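Local coordinates for protein Epf (Streptococcus pyogenes, PDB 4ES8) that acts as a cell-surface adhesin that binds to host cells through an N-terminal region pairing a carbohydrate-binding module with a fibronectin-like domain, at residues A[42-47]-A[51-56]; A[68-73]-A[95-100]; A[110-115]-A[297-302]; A[160-165]-A[172-177]; A[252-255]-A[259-262]. All blocks are in the same frame, centred on the assembly; numbering follows the deposited sequence. Where two conformers were deposited one is given.

Contact 1. Residues A[42-47]-A[51-56]; sequences RFFSKG and SYVFHL. With ACT (acetate ion), chain D.
Phe-44 and Val-53 are the central hydrogen-bonded pair of an antiparallel beta hairpin, in which strand 41-46 turns back into strand 51-54. Strand 41-46 also pairs with 97-105 (Phe-43 with Ala-100, Ser-45 with Ser-98), so the hairpin belongs to a larger antiparallel sheet. Phe-44 N reaches Val-53 O at 2.8 Å, and Val-53 N returns a bond to Phe-44 O. His-55 N continues the ladder to Arg-42 O. Near the turn, Ser-45 OG bonds Ser-51 O at 2.8 Å and also accepts from Thr-49 N.

Flat groups do the packing. Ser-45 CB sits over the face of the Tyr-52 ring, a CH-pi contact 3.7 Å from CB to the centroid, while Tyr-52 OH reaches Ser-98 OG. Phe-44 CE1 touches Val-53 CG2 at 3.5 Å. With CG anti to the backbone N (chi1 -169°), Phe-54 brings CZ over the centre of the Arg-42 guanidinium, the two planes 53° apart.

Charge gathers at Arg-42. Its NH1 bonds His-55 O at 2.9 Å, and NH2 also reaches Trp-32 O. An acetate, probably from the crystallisation liquor, is gripped twice: Arg-42 NH1 to OXT at 2.8 Å and NH2 to O at 2.9 Å.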
# COMPACT_ATOMS: atom_id res chain seq x y z
N ARG A 42 -16.74 -7.75 -5.09
CA ARG A 42 -17.18 -8.15 -6.42
C ARG A 42 -18.25 -7.14 -6.83
O ARG A 42 -19.19 -6.88 -6.06
CB ARG A 42 -17.71 -9.61 -6.38
CG ARG A 42 -18.57 -9.89 -5.13
CD ARG A 42 -19.01 -11.34 -5.11
NE ARG A 42 -19.32 -11.74 -3.74
CZ ARG A 42 -20.55 -11.96 -3.27
NH1 ARG A 42 -21.61 -11.73 -4.05
NH2 ARG A 42 -20.73 -12.33 -2.01
N PHE A 43 -18.06 -6.50 -7.98
CA PHE A 43 -18.93 -5.39 -8.39
C PHE A 43 -19.19 -5.41 -9.87
O PHE A 43 -18.46 -6.07 -10.61
CB PHE A 43 -18.20 -4.06 -8.07
CG PHE A 43 -17.77 -3.87 -6.63
CD1 PHE A 43 -16.54 -4.37 -6.18
CD2 PHE A 43 -18.60 -3.23 -5.72
CE1 PHE A 43 -16.14 -4.20 -4.85
CE2 PHE A 43 -18.21 -3.08 -4.38
CZ PHE A 43 -16.98 -3.56 -3.95
N PHE A 44 -20.17 -4.60 -10.32
CA PHE A 44 -20.40 -4.49 -11.75
C PHE A 44 -20.90 -3.12 -12.08
O PHE A 44 -21.34 -2.37 -11.20
CB PHE A 44 -21.38 -5.57 -12.27
CG PHE A 44 -22.80 -5.32 -11.79
CD1 PHE A 44 -23.19 -5.72 -10.51
CD2 PHE A 44 -23.74 -4.74 -12.62
CE1 PHE A 44 -24.51 -5.49 -10.06
CE2 PHE A 44 -25.06 -4.50 -12.18
CZ PHE A 44 -25.43 -4.88 -10.90
N SER A 45 -20.86 -2.80 -13.37
CA SER A 45 -21.36 -1.53 -13.89
C SER A 45 -22.01 -1.73 -15.24
O SER A 45 -21.31 -1.96 -16.23
CB SER A 45 -20.23 -0.51 -14.00
OG SER A 45 -20.74 0.72 -14.51
N LYS A 46 -23.34 -1.68 -15.30
CA LYS A 46 -24.01 -1.78 -16.60
C LYS A 46 -23.72 -0.51 -17.39
O LYS A 46 -23.77 0.61 -16.84
CB LYS A 46 -25.52 -1.97 -16.41
CG LYS A 46 -25.85 -3.37 -15.90
CD LYS A 46 -27.34 -3.64 -15.78
CE LYS A 46 -27.96 -3.91 -17.13
NZ LYS A 46 -27.35 -5.12 -17.78
N GLY A 47 -23.37 -0.69 -18.66
CA GLY A 47 -22.96 0.45 -19.49
C GLY A 47 -21.50 0.85 -19.29
O GLY A 47 -21.03 1.80 -19.93
N SER A 51 -19.35 4.33 -12.14
CA SER A 51 -19.96 3.83 -10.92
C SER A 51 -20.23 2.33 -10.91
O SER A 51 -20.79 1.78 -11.87
CB SER A 51 -21.27 4.57 -10.67
OG SER A 51 -21.00 5.95 -10.53
N TYR A 52 -19.87 1.70 -9.79
CA TYR A 52 -20.02 0.26 -9.60
C TYR A 52 -20.82 -0.06 -8.35
O TYR A 52 -20.65 0.59 -7.31
CB TYR A 52 -18.62 -0.38 -9.43
CG TYR A 52 -17.85 -0.49 -10.73
CD1 TYR A 52 -17.26 0.64 -11.30
CD2 TYR A 52 -17.74 -1.70 -11.40
CE1 TYR A 52 -16.56 0.56 -12.51
CE2 TYR A 52 -17.05 -1.80 -12.60
CZ TYR A 52 -16.48 -0.66 -13.17
OH TYR A 52 -15.79 -0.75 -14.36
N VAL A 53 -21.62 -1.12 -8.43
CA VAL A 53 -22.38 -1.62 -7.29
C VAL A 53 -22.05 -3.10 -7.08
O VAL A 53 -21.44 -3.73 -7.93
CB VAL A 53 -23.90 -1.42 -7.46
CG1 VAL A 53 -24.25 0.05 -7.66
CG2 VAL A 53 -24.45 -2.29 -8.59
N PHE A 54 -22.46 -3.64 -5.93
CA PHE A 54 -22.09 -4.99 -5.53
C PHE A 54 -22.74 -6.04 -6.43
O PHE A 54 -23.92 -5.94 -6.78
CB PHE A 54 -22.44 -5.20 -4.05
CG PHE A 54 -21.87 -6.46 -3.46
CD1 PHE A 54 -20.55 -6.51 -3.04
CD2 PHE A 54 -22.67 -7.59 -3.27
CE1 PHE A 54 -20.02 -7.67 -2.46
CE2 PHE A 54 -22.15 -8.74 -2.66
CZ PHE A 54 -20.83 -8.77 -2.27
N HIS A 55 -21.94 -7.06 -6.83
CA HIS A 55 -22.33 -8.13 -7.74
C HIS A 55 -22.84 -9.31 -6.93
O HIS A 55 -22.09 -10.21 -6.52
CB HIS A 55 -21.10 -8.53 -8.58
CG HIS A 55 -21.27 -9.61 -9.60
ND1 HIS A 55 -21.53 -10.94 -9.25
CD2 HIS A 55 -21.11 -9.55 -10.95
CE1 HIS A 55 -21.56 -11.62 -10.39
NE2 HIS A 55 -21.30 -10.84 -11.44
N LEU A 56 -24.17 -9.32 -6.70
CA LEU A 56 -24.78 -10.39 -5.91
C LEU A 56 -24.69 -11.74 -6.61
O LEU A 56 -24.68 -11.81 -7.84
CB LEU A 56 -26.25 -10.07 -5.61
CG LEU A 56 -26.51 -8.75 -4.91
CD1 LEU A 56 -27.96 -8.34 -5.08
CD2 LEU A 56 -26.13 -8.80 -3.42
C ACT D . -24.34 -12.32 -1.86
O ACT D . -23.43 -12.25 -1.00
OXT ACT D . -24.23 -12.06 -3.07
CH3 ACT D . -25.74 -12.78 -1.45

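Contact 2. Residues A[68-73]-A[95-100]; sequences REHNEV and APYSVA
The imidazole of His-70 has company on its faces, and the Tyr-97 hydroxyl approaches its ND1 end at a slant. The His-55 ring stacks on one face. CG1 of Val-73 lies over the other, offset toward the ring's rim, in the conformer given, so that contact is less certain. An edge of the imidazole is turned to the face of Phe-44, with His-70 NE2 3.3 Å from Phe-44 CE1.

This is a bridge inside the antiparallel beta sandwich that forms the first domain of the fragment, presumably the carbohydrate-binding module: strand 68-69 lies at the margin of one sheet and strand 97-105 belongs to the other. The backbones stay well apart, the nearest alpha carbons, His-70 CA and Val-99 CA, being 10.2 Å from each other. Two long side chains span the gap. Tyr-97 keeps CG anti to the backbone N (chi1 176°), which carries the phenol out from its strand to the histidine.

Both polar ends have partners close by. His-70 ND1 is hydrogen-bonded to Asp-75 OD1, and Tyr-97 OH to Ser-76 OG, so neighbouring residues just ahead of and on strand 76-80 fix the ring and the phenol. Across the contact itself, Tyr-97 OH stands 3.1 Å from His-70 ND1 and 3.5 Å from His-70 CE1.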
# COMPACT_ATOMS: atom_id res chain seq x y z
N ARG A 68 -19.64 -18.74 -10.13
CA ARG A 68 -20.86 -18.29 -9.45
C ARG A 68 -21.60 -17.26 -10.30
O ARG A 68 -21.02 -16.22 -10.67
CB ARG A 68 -20.51 -17.66 -8.07
CG ARG A 68 -19.68 -18.54 -7.13
CD ARG A 68 -20.52 -19.44 -6.20
NE ARG A 68 -21.36 -20.39 -6.94
CZ ARG A 68 -20.98 -21.61 -7.32
NH1 ARG A 68 -19.74 -22.02 -7.07
NH2 ARG A 68 -21.82 -22.41 -7.95
N GLU A 69 -22.87 -17.53 -10.60
CA GLU A 69 -23.65 -16.63 -11.45
C GLU A 69 -24.00 -15.30 -10.78
O GLU A 69 -24.26 -15.25 -9.56
CB GLU A 69 -24.98 -17.29 -11.91
CG GLU A 69 -26.00 -17.55 -10.80
CD GLU A 69 -26.92 -18.74 -11.03
OE1 GLU A 69 -26.43 -19.84 -11.36
OE2 GLU A 69 -28.15 -18.56 -10.90
N HIS A 70 -24.06 -14.24 -11.59
CA HIS A 70 -24.63 -12.96 -11.15
C HIS A 70 -26.11 -13.27 -10.82
O HIS A 70 -26.82 -13.80 -11.69
CB HIS A 70 -24.52 -11.91 -12.28
CG HIS A 70 -24.78 -10.50 -11.84
ND1 HIS A 70 -24.83 -9.46 -12.75
CD2 HIS A 70 -25.04 -10.01 -10.60
CE1 HIS A 70 -25.07 -8.37 -12.03
NE2 HIS A 70 -25.17 -8.65 -10.74
N ASN A 71 -26.53 -13.04 -9.57
CA ASN A 71 -27.86 -13.45 -9.12
C ASN A 71 -28.95 -13.02 -10.10
O ASN A 71 -29.00 -11.86 -10.49
CB ASN A 71 -28.15 -12.90 -7.74
CG ASN A 71 -29.31 -13.61 -7.11
OD1 ASN A 71 -29.29 -14.84 -6.98
ND2 ASN A 71 -30.36 -12.87 -6.81
N GLU A 72 -29.83 -13.99 -10.48
CA GLU A 72 -31.00 -13.82 -11.37
C GLU A 72 -30.64 -13.57 -12.85
O GLU A 72 -31.06 -14.34 -13.72
CB GLU A 72 -31.94 -12.67 -10.90
CG GLU A 72 -32.39 -12.71 -9.45
CD GLU A 72 -33.29 -11.56 -9.00
OE1 GLU A 72 -32.85 -10.39 -9.03
OE2 GLU A 72 -34.43 -11.86 -8.57
N VAL A 73 -29.83 -12.54 -13.12
CA VAL A 73 -29.51 -12.11 -14.49
C VAL A 73 -28.52 -13.07 -15.18
O VAL A 73 -28.68 -13.30 -16.39
CB VAL A 73 -29.08 -10.62 -14.54
CG1 VAL A 73 -27.87 -10.33 -13.66
CG2 VAL A 73 -28.90 -10.11 -15.96
N ALA A 95 -23.95 -5.34 -23.52
CA ALA A 95 -22.74 -4.56 -23.59
C ALA A 95 -23.01 -3.10 -23.91
O ALA A 95 -24.00 -2.81 -24.59
CB ALA A 95 -21.80 -5.17 -24.63
N PRO A 96 -22.13 -2.16 -23.49
CA PRO A 96 -20.93 -2.38 -22.65
C PRO A 96 -21.30 -2.76 -21.22
O PRO A 96 -22.35 -2.37 -20.70
CB PRO A 96 -20.18 -1.03 -22.70
CG PRO A 96 -20.92 -0.16 -23.70
CD PRO A 96 -22.31 -0.72 -23.79
N TYR A 97 -20.43 -3.56 -20.60
CA TYR A 97 -20.66 -4.07 -19.25
C TYR A 97 -19.33 -4.36 -18.60
O TYR A 97 -18.42 -4.86 -19.27
CB TYR A 97 -21.51 -5.34 -19.35
CG TYR A 97 -21.76 -6.05 -18.05
CD1 TYR A 97 -22.73 -5.59 -17.16
CD2 TYR A 97 -21.11 -7.24 -17.73
CE1 TYR A 97 -23.02 -6.27 -15.98
CE2 TYR A 97 -21.35 -7.90 -16.54
CZ TYR A 97 -22.32 -7.42 -15.67
OH TYR A 97 -22.61 -8.10 -14.51
N SER A 98 -19.21 -4.06 -17.31
CA SER A 98 -17.95 -4.28 -16.62
C SER A 98 -18.11 -4.98 -15.29
O SER A 98 -19.03 -4.64 -14.54
CB SER A 98 -17.24 -2.94 -16.40
OG SER A 98 -16.11 -3.07 -15.54
N VAL A 99 -17.19 -5.91 -14.99
CA VAL A 99 -17.09 -6.56 -13.68
C VAL A 99 -15.78 -6.08 -13.04
O VAL A 99 -14.75 -6.03 -13.71
CB VAL A 99 -17.13 -8.11 -13.78
CG1 VAL A 99 -16.81 -8.77 -12.44
CG2 VAL A 99 -18.48 -8.58 -14.31
N ALA A 100 -15.81 -5.76 -11.74
CA ALA A 100 -14.60 -5.36 -11.03
C ALA A 100 -14.50 -6.13 -9.75
O ALA A 100 -15.52 -6.37 -9.08
CB ALA A 100 -14.61 -3.87 -10.74

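Contact 3. Residues A[110-115]-A[297-302]; sequences KDHDYK and QKQSKK
His-112 stands just ahead of strand 113-123 and faces Gln-297 and Gln-299, where the chain leaves strand 290-297 in a tight turn with helical angles at 298-300, closed by Gln-297 N to Lys-302 O and Lys-301 N to Gln-297 O.

The meeting point is CE1 of His-112. Gln-299, its chain bent at chi2 (75°), brings OE1 round to 3.2 Å from His-112 CE1, at the ring edge and in its plane. Gln-297 NE2 is 3.4 Å from His-112 CE1, its amide plane turned 82° from the ring. The two glutamines are locked together: Gln-297 NE2 donates to Gln-299 OE1 at 3.0 Å, within its own amide plane. Gln-297 OE1 in turn takes two backbone N-H groups, Ser-300 N in the carbonyl plane and Gln-299 N above it, so its amide cannot easily flip. Ser-300 OG accepts from Lys-302 N, an ST turn, and reaches Thr-215 O.

The contact thus joins the sandwich of the first domain to a loop of the following domain, presumably the fibronectin-like one. His-112 ND1 bonds Asp-213 OD2 and NE2 bonds Glu-246 O. With acceptors at both nitrogens, the ring is probably protonated, which would polarise the C-H at CE1 toward Gln-299 OE1.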
# COMPACT_ATOMS: atom_id res chain seq x y z
N LYS A 110 -0.33 5.88 6.48
CA LYS A 110 -0.51 7.09 5.67
C LYS A 110 0.84 7.59 5.17
O LYS A 110 1.81 7.64 5.94
CB LYS A 110 -1.16 8.18 6.54
CG LYS A 110 -1.47 9.48 5.77
CD LYS A 110 -2.19 10.54 6.63
CE LYS A 110 -1.27 11.20 7.64
NZ LYS A 110 -1.94 12.34 8.34
N ASP A 111 0.90 7.96 3.88
CA ASP A 111 2.06 8.58 3.27
C ASP A 111 3.27 7.63 3.15
O ASP A 111 4.40 8.09 3.07
CB ASP A 111 2.44 9.88 4.01
CG ASP A 111 3.31 10.85 3.26
OD1 ASP A 111 3.08 11.05 2.05
OD2 ASP A 111 4.18 11.47 3.90
N HIS A 112 3.02 6.32 3.10
CA HIS A 112 4.05 5.33 2.83
C HIS A 112 3.90 4.92 1.35
O HIS A 112 2.84 5.14 0.76
CB HIS A 112 3.90 4.12 3.76
CG HIS A 112 4.71 4.20 5.03
ND1 HIS A 112 5.28 3.06 5.58
CD2 HIS A 112 4.99 5.26 5.83
CE1 HIS A 112 5.88 3.45 6.70
NE2 HIS A 112 5.71 4.77 6.91
N ASP A 113 4.96 4.35 0.78
CA ASP A 113 5.00 3.89 -0.60
C ASP A 113 4.86 2.38 -0.63
O ASP A 113 5.48 1.68 0.19
CB ASP A 113 6.32 4.31 -1.25
CG ASP A 113 6.44 5.81 -1.41
OD1 ASP A 113 5.46 6.43 -1.81
OD2 ASP A 113 7.49 6.36 -1.06
N TYR A 114 4.04 1.87 -1.59
CA TYR A 114 3.79 0.44 -1.68
C TYR A 114 4.00 -0.06 -3.10
O TYR A 114 3.91 0.71 -4.06
CB TYR A 114 2.36 0.11 -1.22
CG TYR A 114 2.18 0.39 0.26
CD1 TYR A 114 2.52 -0.56 1.22
CD2 TYR A 114 1.74 1.65 0.71
CE1 TYR A 114 2.41 -0.28 2.59
CE2 TYR A 114 1.63 1.93 2.07
CZ TYR A 114 1.98 0.97 3.00
OH TYR A 114 1.86 1.26 4.35
N LYS A 115 4.32 -1.36 -3.20
CA LYS A 115 4.54 -2.04 -4.47
C LYS A 115 3.65 -3.26 -4.53
O LYS A 115 3.84 -4.19 -3.73
CB LYS A 115 6.02 -2.44 -4.63
CG LYS A 115 6.31 -3.27 -5.89
CD LYS A 115 7.71 -3.90 -5.85
CE LYS A 115 8.06 -4.56 -7.17
NZ LYS A 115 9.42 -5.17 -7.16
N GLN A 297 13.80 1.97 7.99
CA GLN A 297 12.35 2.01 7.80
C GLN A 297 11.83 0.65 8.26
O GLN A 297 12.12 -0.35 7.61
CB GLN A 297 12.02 2.32 6.33
CG GLN A 297 10.77 3.19 6.18
CD GLN A 297 9.59 2.58 6.88
OE1 GLN A 297 9.20 1.45 6.56
NE2 GLN A 297 9.08 3.24 7.94
N LYS A 298 11.11 0.59 9.40
CA LYS A 298 10.75 -0.73 9.96
C LYS A 298 9.84 -1.56 9.09
O LYS A 298 9.90 -2.78 9.16
CB LYS A 298 10.12 -0.60 11.33
CG LYS A 298 11.07 -0.19 12.44
CD LYS A 298 10.23 -0.01 13.67
CE LYS A 298 10.96 -0.38 14.91
NZ LYS A 298 10.04 -0.30 16.07
N GLN A 299 8.99 -0.92 8.28
CA GLN A 299 8.07 -1.70 7.46
C GLN A 299 8.72 -2.16 6.16
O GLN A 299 8.54 -3.32 5.78
CB GLN A 299 6.78 -0.91 7.16
CG GLN A 299 5.92 -0.69 8.41
CD GLN A 299 6.45 0.37 9.35
OE1 GLN A 299 6.93 1.43 8.94
NE2 GLN A 299 6.33 0.11 10.64
N SER A 300 9.43 -1.26 5.44
CA SER A 300 10.03 -1.65 4.17
C SER A 300 11.36 -2.40 4.35
O SER A 300 11.84 -3.03 3.41
CB SER A 300 10.28 -0.41 3.32
OG SER A 300 11.34 0.33 3.89
N LYS A 301 11.97 -2.24 5.55
CA LYS A 301 13.25 -2.82 5.96
C LYS A 301 14.45 -2.12 5.30
O LYS A 301 15.58 -2.60 5.42
CB LYS A 301 13.33 -4.35 5.72
CG LYS A 301 12.16 -5.15 6.29
CD LYS A 301 12.07 -4.98 7.79
CE LYS A 301 10.93 -5.72 8.43
NZ LYS A 301 10.84 -5.35 9.87
N LYS A 302 14.20 -1.00 4.60
CA LYS A 302 15.27 -0.23 3.97
C LYS A 302 16.01 0.60 5.00
O LYS A 302 15.38 1.23 5.84
CB LYS A 302 14.69 0.65 2.85
CG LYS A 302 14.15 -0.14 1.67
CD LYS A 302 13.49 0.82 0.69
CE LYS A 302 13.03 0.12 -0.55
NZ LYS A 302 12.58 1.10 -1.56

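Contact 4. Residues A[160-165]-A[172-177]; sequences EGEEQG and GDKTIS
Lys-174 and Glu-162 make the salt bridge of this contact, with NZ 2.5 Å from OE2, a short separation whose exact value should be read with caution. The ammonium meets OE2 on its syn side, 22° out of the carboxylate plane, and the two side chains cross at about a right angle. A bend at chi2 (-59°) turns the lysine chain toward the loop. Beside it, Glu-160 N donates to Thr-175 O at 3.0 Å, and Glu-160 CG rests 3.9 Å from Thr-175 CB, the two side chains running side by side in the same direction.

Two waters fill in the rest. One donates a hydrogen bond to Glu-160 O at 2.8 Å and accepts from Thr-175 N at 3.0 Å, standing in for the direct backbone bond. The other donates to Glu-160 OE2 at 2.7 Å and accepts from Ser-177 OG, a less certain half because that residue has two conformers.

In the second shell, Arg-169 NH1 holds Glu-162 OE1 in a second salt bridge, while Lys-174 NZ also bonds Glu-170 O. Both come from the connection between the segments.

Loop 160-165 leaves edge strand 154-159 of the antiparallel beta sandwich and is tied back to its partner strand 172-180, which has 113-123 on its other side. Underneath, Lys-174 and Ile-176 pack on Tyr-131 of strand 127-135, which belongs to the other sheet.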
# COMPACT_ATOMS: atom_id res chain seq x y z
N GLU A 160 4.23 -0.34 -14.10
CA GLU A 160 5.45 -0.40 -14.91
C GLU A 160 5.09 -0.79 -16.34
O GLU A 160 4.40 -1.79 -16.57
CB GLU A 160 6.48 -1.41 -14.34
CG GLU A 160 7.02 -0.99 -12.99
CD GLU A 160 7.79 0.32 -13.00
OE1 GLU A 160 8.75 0.44 -13.80
OE2 GLU A 160 7.41 1.24 -12.24
N GLY A 161 5.56 0.03 -17.29
CA GLY A 161 5.41 -0.26 -18.72
C GLY A 161 4.04 -0.11 -19.35
O GLY A 161 3.88 -0.41 -20.53
N GLU A 162 3.03 0.29 -18.56
CA GLU A 162 1.64 0.40 -19.06
C GLU A 162 0.92 1.60 -18.53
O GLU A 162 1.37 2.26 -17.58
CB GLU A 162 0.78 -0.81 -18.63
CG GLU A 162 1.50 -2.10 -18.45
CD GLU A 162 0.67 -3.34 -18.60
OE1 GLU A 162 -0.49 -3.39 -18.13
OE2 GLU A 162 1.25 -4.32 -19.10
N GLU A 163 -0.26 1.83 -19.10
CA GLU A 163 -1.15 2.92 -18.70
C GLU A 163 -2.38 2.42 -18.02
O GLU A 163 -2.87 1.33 -18.34
CB GLU A 163 -1.65 3.73 -19.94
CG GLU A 163 -0.58 4.28 -20.85
CD GLU A 163 0.12 3.23 -21.68
OE1 GLU A 163 -0.57 2.48 -22.40
OE2 GLU A 163 1.36 3.11 -21.56
N GLN A 164 -2.98 3.27 -17.17
CA GLN A 164 -4.28 2.97 -16.59
C GLN A 164 -5.36 3.32 -17.63
O GLN A 164 -5.07 3.91 -18.68
CB GLN A 164 -4.50 3.72 -15.27
CG GLN A 164 -3.62 3.16 -14.17
CD GLN A 164 -3.80 3.95 -12.91
OE1 GLN A 164 -3.32 5.09 -12.80
NE2 GLN A 164 -4.50 3.36 -11.93
N GLY A 165 -6.59 2.93 -17.35
CA GLY A 165 -7.69 3.02 -18.29
C GLY A 165 -7.87 1.66 -18.93
O GLY A 165 -6.92 0.85 -18.95
N GLY A 172 1.05 -11.63 -18.15
CA GLY A 172 2.32 -11.79 -17.46
C GLY A 172 2.37 -11.01 -16.17
O GLY A 172 1.34 -10.53 -15.68
N ASP A 173 3.57 -10.89 -15.61
CA ASP A 173 3.77 -10.21 -14.34
C ASP A 173 3.52 -8.71 -14.47
O ASP A 173 4.00 -8.07 -15.41
CB ASP A 173 5.20 -10.44 -13.84
CG ASP A 173 5.55 -11.87 -13.47
OD1 ASP A 173 4.62 -12.73 -13.46
OD2 ASP A 173 6.74 -12.14 -13.18
N LYS A 174 2.80 -8.16 -13.48
CA LYS A 174 2.54 -6.74 -13.41
C LYS A 174 3.09 -6.16 -12.11
O LYS A 174 3.12 -6.85 -11.08
CB LYS A 174 1.01 -6.49 -13.45
CG LYS A 174 0.32 -7.04 -14.70
CD LYS A 174 0.86 -6.44 -16.03
CE LYS A 174 0.16 -7.12 -17.18
NZ LYS A 174 0.81 -6.75 -18.48
N THR A 175 3.46 -4.88 -12.16
CA THR A 175 3.94 -4.15 -10.99
C THR A 175 3.24 -2.82 -10.95
O THR A 175 3.22 -2.11 -11.96
CB THR A 175 5.47 -3.96 -11.03
OG1 THR A 175 6.14 -5.22 -11.13
CG2 THR A 175 5.99 -3.18 -9.80
N ILE A 176 2.66 -2.47 -9.78
CA ILE A 176 1.98 -1.19 -9.58
C ILE A 176 2.50 -0.57 -8.32
O ILE A 176 2.52 -1.24 -7.29
CB ILE A 176 0.44 -1.33 -9.52
CG1 ILE A 176 -0.11 -1.99 -10.81
CG2 ILE A 176 -0.23 0.04 -9.25
CD1 ILE A 176 -1.62 -2.33 -10.79
N SER A 177 2.96 0.69 -8.40
CA SER A 177 3.45 1.36 -7.19
C SER A 177 2.56 2.57 -6.92
O SER A 177 1.96 3.12 -7.85
CB SER A 177 4.91 1.76 -7.33
OG SER A 177 5.14 2.63 -8.43
O HOH W 1 3.80 -4.00 -14.97
O HOH W 2 5.41 0.89 -10.53

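Contact 5. Residues A[252-255]-A[259-262]; sequences LFNS and LLQT
Leu-252 O is shared by two amides: Leu-260 N donates to it at 2.8 Å, and Gln-261 N at a weak 3.4 Å. Leu-252 N bonds Gln-261 O in return, at 2.9 Å and almost straight (171° at the hydrogen). Two residues facing one make a classic beta bulge in the hairpin of strands 248-253 and 259-264, and the register slips by one before Phe-253 pairs with Leu-259. Strand 259-264 is the outermost of a four-stranded antiparallel sheet in the second domain, presumably the fibronectin-like one.

Further polar ties lie just outside. Gln-281 NE2 donates to Leu-260 O, while its OE1 accepts from Gln-261 NE2, and Asn-254 ND2 reaches Glu-258 OE1 in the turn.

Packing follows the bulge. Phe-253 and Leu-259 share a face of the sheet, where CD1 of the leucine sits over the ring, offset toward its rim and 4.1 Å from the centroid, in a CH-pi contact; the same ring makes a cation-pi contact with Lys-292. Leu-260, with CG anti to its carbonyl carbon (chi1 -58°), puts CD1 4.2 Å from Leu-252 CG and lays its two methyls across Asn-254 CB. Leu-252 itself packs on Ile-275, Leu-291 and Val-293.

Chemically, the bulge lets one carbonyl satisfy two successive N-H groups at unequal strength, and it brings the aliphatic Leu-260 alongside Leu-252 while backbone pairing continues on both sides.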
# COMPACT_ATOMS: atom_id res chain seq x y z
N LEU A 252 21.04 6.26 17.38
CA LEU A 252 22.05 7.32 17.61
C LEU A 252 23.26 6.69 18.27
O LEU A 252 23.11 5.97 19.25
CB LEU A 252 21.46 8.40 18.51
CG LEU A 252 22.41 9.52 18.95
CD1 LEU A 252 22.76 10.43 17.77
CD2 LEU A 252 21.75 10.38 20.05
N PHE A 253 24.46 6.95 17.72
CA PHE A 253 25.70 6.36 18.23
C PHE A 253 26.71 7.42 18.53
O PHE A 253 26.70 8.47 17.89
CB PHE A 253 26.34 5.44 17.17
CG PHE A 253 25.48 4.33 16.61
CD1 PHE A 253 24.54 4.60 15.62
CD2 PHE A 253 25.69 3.02 17.00
CE1 PHE A 253 23.77 3.57 15.07
CE2 PHE A 253 24.93 1.98 16.45
CZ PHE A 253 23.97 2.27 15.50
N ASN A 254 27.64 7.13 19.45
CA ASN A 254 28.72 8.09 19.71
C ASN A 254 29.85 7.87 18.67
O ASN A 254 29.74 6.98 17.82
CB ASN A 254 29.24 8.01 21.16
CG ASN A 254 29.91 6.70 21.53
OD1 ASN A 254 30.30 5.90 20.69
ND2 ASN A 254 30.08 6.48 22.83
N SER A 255 30.93 8.67 18.75
CA SER A 255 32.01 8.57 17.74
C SER A 255 32.77 7.24 17.80
O SER A 255 33.45 6.89 16.83
CB SER A 255 32.99 9.73 17.88
OG SER A 255 33.60 9.71 19.16
N LEU A 259 26.18 2.26 20.54
CA LEU A 259 24.78 2.66 20.47
C LEU A 259 24.39 3.39 21.75
O LEU A 259 24.58 2.85 22.85
CB LEU A 259 23.89 1.42 20.28
CG LEU A 259 22.38 1.67 20.22
CD1 LEU A 259 21.99 2.48 18.95
CD2 LEU A 259 21.63 0.35 20.29
N LEU A 260 23.84 4.60 21.60
CA LEU A 260 23.38 5.39 22.73
C LEU A 260 21.88 5.18 22.97
O LEU A 260 21.47 4.81 24.07
CB LEU A 260 23.67 6.89 22.54
CG LEU A 260 25.13 7.29 22.35
CD1 LEU A 260 25.23 8.76 22.02
CD2 LEU A 260 26.00 6.92 23.58
N GLN A 261 21.06 5.43 21.94
CA GLN A 261 19.60 5.30 22.07
C GLN A 261 19.01 4.98 20.73
O GLN A 261 19.59 5.30 19.70
CB GLN A 261 18.97 6.61 22.58
CG GLN A 261 19.42 7.13 23.97
CD GLN A 261 18.93 6.26 25.10
OE1 GLN A 261 17.87 5.62 25.02
NE2 GLN A 261 19.71 6.17 26.18
N THR A 262 17.83 4.33 20.76
CA THR A 262 17.03 3.99 19.59
C THR A 262 15.62 4.51 19.86
O THR A 262 15.12 4.35 20.98
CB THR A 262 17.06 2.48 19.35
OG1 THR A 262 18.41 2.03 19.22
CG2 THR A 262 16.30 2.09 18.11

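In the fold
Contacts 1 and 2 are buried neighbours, their centres 7 Å apart: strands 41-46 and 97-105 pair in one sheet, and Tyr-52 OH to Ser-98 OG (2.6 Å) ties the two contacts. Contact 1 is dense with backbone bonds, contact 2 a lone meeting of two side chains between sheets. Contacts 3 and 4 meet on adjacent strands 113-123 and 172-180; the first is a buried polar joint between what are presumably two domains, the second a partly buried, hydrated and charged margin. Contacts 4 and 5 are both nested in the loop that contact 3 closes. Contact 5, on the surface, is also an antiparallel hairpin, but broken by a bulge and packed by leucines and one phenylalanine.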